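Local coordinates for protein transcriptional repressor, TetR family (Thermus thermophilus, PDB 3ANP) that represses transcription of fatty acid degradation genes as a TetR-family regulator, probably by binding their DNA, and binds lauroyl-CoA, at residues Q28-A32 with T33-K37. Residues are numbered along the deposited sequence; the frame is centred on the assembly and turned at random.
Sequences QETTA and TEIAK
Thr31 and Glu34 form a capping box at the start of helix 32-39, the first helix of the predicted helix-turn-helix. Two reciprocal bonds define it. Thr31 N donates to Glu34 OE1 over 3.1 Å, meeting the carboxylate on its anti side, 34° out of plane. In return, Glu34 N donates to Thr31 OG1 over 3.3 Å (158° at the hydrogen). With chi1 at 79°, Thr31 OG1 sits between its own backbone N and carbonyl carbon, where it also takes a weak bond from Thr33 N. Glu34 reaches back with an extended chain, and its OE2 forms a salt bridge with Arg25 of helix 3-25. With an alanine in its place, Thr31 N would probably lose its carboxylate acceptor and Arg25 this salt-bridge partner. Next, Ala36 N donates to Ala32 O at 2.9 Å, and Ile35 N to Thr31 O, starting the helical pattern. Thr30 and Ile35 pack against Phe22 of helix 3-25, while Ala32 and Ile35 meet Phe46 of helix 43-49, joining the three helices of the DNA-binding domain. The Thr30 and Ile35 side chains cross at about a right angle, Thr30 CG2 lying 3.8 Å from Ile35 CG1.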
ATOM      1  N   GLN A  28     -18.573  11.978  -2.099  1.00 20.02           N
ATOM      2  CA  GLN A  28     -18.055  13.162  -2.767  1.00 22.52           C
ATOM      3  C   GLN A  28     -19.136  14.181  -3.088  1.00 19.21           C
ATOM      4  O   GLN A  28     -18.896  15.384  -2.995  1.00 19.95           O
ATOM      5  CB  GLN A  28     -17.348  12.774  -4.071  1.00 24.52           C
ATOM      6  CG  GLN A  28     -16.100  11.917  -3.902  1.00 34.14           C
ATOM      7  CD  GLN A  28     -15.004  12.619  -3.115  1.00 39.37           C
ATOM      8  OE1 GLN A  28     -14.846  13.844  -3.198  1.00 39.75           O
ATOM      9  NE2 GLN A  28     -14.233  11.845  -2.357  1.00 37.79           N
ATOM     10  N   GLU A  29     -20.320  13.697  -3.458  1.00 18.52           N
ATOM     11  CA  GLU A  29     -21.442  14.570  -3.837  1.00 23.03           C
ATOM     12  C   GLU A  29     -22.145  15.278  -2.678  1.00 21.54           C
ATOM     13  O   GLU A  29     -22.830  16.284  -2.871  1.00 23.77           O
ATOM     14  CB  GLU A  29     -22.484  13.765  -4.628  1.00 25.19           C
ATOM     15  CG  GLU A  29     -21.957  13.182  -5.939  1.00 32.84           C
ATOM     16  CD  GLU A  29     -21.443  11.751  -5.800  1.00 33.94           C
ATOM     17  OE1 GLU A  29     -20.863  11.408  -4.749  1.00 29.01           O
ATOM     18  OE2 GLU A  29     -21.611  10.969  -6.758  1.00 39.74           O
ATOM     19  N   THR A  30     -21.979  14.745  -1.479  1.00 17.24           N
ATOM     20  CA  THR A  30     -22.607  15.320  -0.293  1.00 18.04           C
ATOM     21  C   THR A  30     -21.735  16.413   0.343  1.00 17.99           C
ATOM     22  O   THR A  30     -20.553  16.207   0.586  1.00 19.19           O
ATOM     23  CB  THR A  30     -22.879  14.205   0.741  1.00 18.79           C
ATOM     24  OG1 THR A  30     -23.824  13.273   0.196  1.00 19.71           O
ATOM     25  CG2 THR A  30     -23.426  14.787   2.031  1.00 17.44           C
ATOM     26  N   THR A  31     -22.327  17.567   0.638  1.00 18.21           N
ATOM     27  CA  THR A  31     -21.568  18.664   1.227  1.00 19.02           C
ATOM     28  C   THR A  31     -21.800  18.880   2.725  1.00 20.75           C
ATOM     29  O   THR A  31     -22.777  18.392   3.315  1.00 15.86           O
ATOM     30  CB  THR A  31     -21.872  20.004   0.502  1.00 19.94           C
ATOM     31  OG1 THR A  31     -23.127  20.520   0.962  1.00 18.02           O
ATOM     32  CG2 THR A  31     -21.930  19.789  -1.026  1.00 19.07           C
ATOM     33  N   ALA A  32     -20.894  19.628   3.338  1.00 17.00           N
ATOM     34  CA  ALA A  32     -20.995  19.923   4.761  1.00 19.18           C
ATOM     35  C   ALA A  32     -22.314  20.657   5.061  1.00 19.14           C
ATOM     36  O   ALA A  32     -22.927  20.454   6.120  1.00 20.55           O
ATOM     37  CB  ALA A  32     -19.783  20.768   5.207  1.00 14.57           C
ATOM     38  N   THR A  33     -22.763  21.488   4.122  1.00 19.80           N
ATOM     39  CA  THR A  33     -24.005  22.229   4.321  1.00 20.12           C
ATOM     40  C   THR A  33     -25.229  21.294   4.327  1.00 22.13           C
ATOM     41  O   THR A  33     -26.160  21.502   5.108  1.00 23.35           O
ATOM     42  CB  THR A  33     -24.188  23.344   3.245  1.00 19.82           C
ATOM     43  OG1 THR A  33     -23.141  24.318   3.383  1.00 20.41           O
ATOM     44  CG2 THR A  33     -25.529  24.056   3.426  1.00 19.92           C
ATOM     45  N   GLU A  34     -25.229  20.270   3.470  1.00 18.03           N
ATOM     46  CA  GLU A  34     -26.339  19.311   3.431  1.00 19.48           C
ATOM     47  C   GLU A  34     -26.363  18.493   4.712  1.00 19.76           C
ATOM     48  O   GLU A  34     -27.434  18.236   5.273  1.00 20.65           O
ATOM     49  CB  GLU A  34     -26.212  18.354   2.235  1.00 19.49           C
ATOM     50  CG  GLU A  34     -26.386  19.019   0.884  1.00 18.44           C
ATOM     51  CD  GLU A  34     -26.203  18.044  -0.274  1.00 22.20           C
ATOM     52  OE1 GLU A  34     -25.276  17.206  -0.208  1.00 20.80           O
ATOM     53  OE2 GLU A  34     -26.967  18.127  -1.260  1.00 20.40           O
ATOM     54  N   ILE A  35     -25.183  18.062   5.162  1.00 18.77           N
ATOM     55  CA  ILE A  35     -25.080  17.298   6.396  1.00 17.09           C
ATOM     56  C   ILE A  35     -25.607  18.124   7.570  1.00 18.90           C
ATOM     57  O   ILE A  35     -26.412  17.639   8.373  1.00 18.98           O
ATOM     58  CB  ILE A  35     -23.608  16.872   6.679  1.00 18.24           C
ATOM     59  CG1 ILE A  35     -23.162  15.820   5.650  1.00 16.68           C
ATOM     60  CG2 ILE A  35     -23.483  16.287   8.084  1.00 14.18           C
ATOM     61  CD1 ILE A  35     -21.689  15.451   5.770  1.00 16.86           C
ATOM     62  N   ALA A  36     -25.155  19.371   7.666  1.00 19.02           N
ATOM     63  CA  ALA A  36     -25.575  20.272   8.736  1.00 18.07           C
ATOM     64  C   ALA A  36     -27.100  20.418   8.740  1.00 20.93           C
ATOM     65  O   ALA A  36     -27.752  20.283   9.790  1.00 22.09           O
ATOM     66  CB  ALA A  36     -24.928  21.637   8.551  1.00 20.46           C
ATOM     67  N   LYS A  37     -27.663  20.687   7.569  1.00 19.18           N
ATOM     68  CA  LYS A  37     -29.110  20.844   7.453  1.00 23.98           C
ATOM     69  C   LYS A  37     -29.825  19.576   7.908  1.00 23.36           C
ATOM     70  O   LYS A  37     -30.798  19.647   8.658  1.00 21.66           O
ATOM     71  CB  LYS A  37     -29.509  21.169   6.010  1.00 26.84           C
ATOM     72  CG  LYS A  37     -30.992  21.510   5.832  1.00 34.92           C
ATOM     73  CD  LYS A  37     -31.324  21.872   4.387  1.00 40.59           C
ATOM     74  CE  LYS A  37     -32.726  22.482   4.256  1.00 43.82           C
ATOM     75  NZ  LYS A  37     -33.821  21.541   4.639  1.00 43.89           N
TER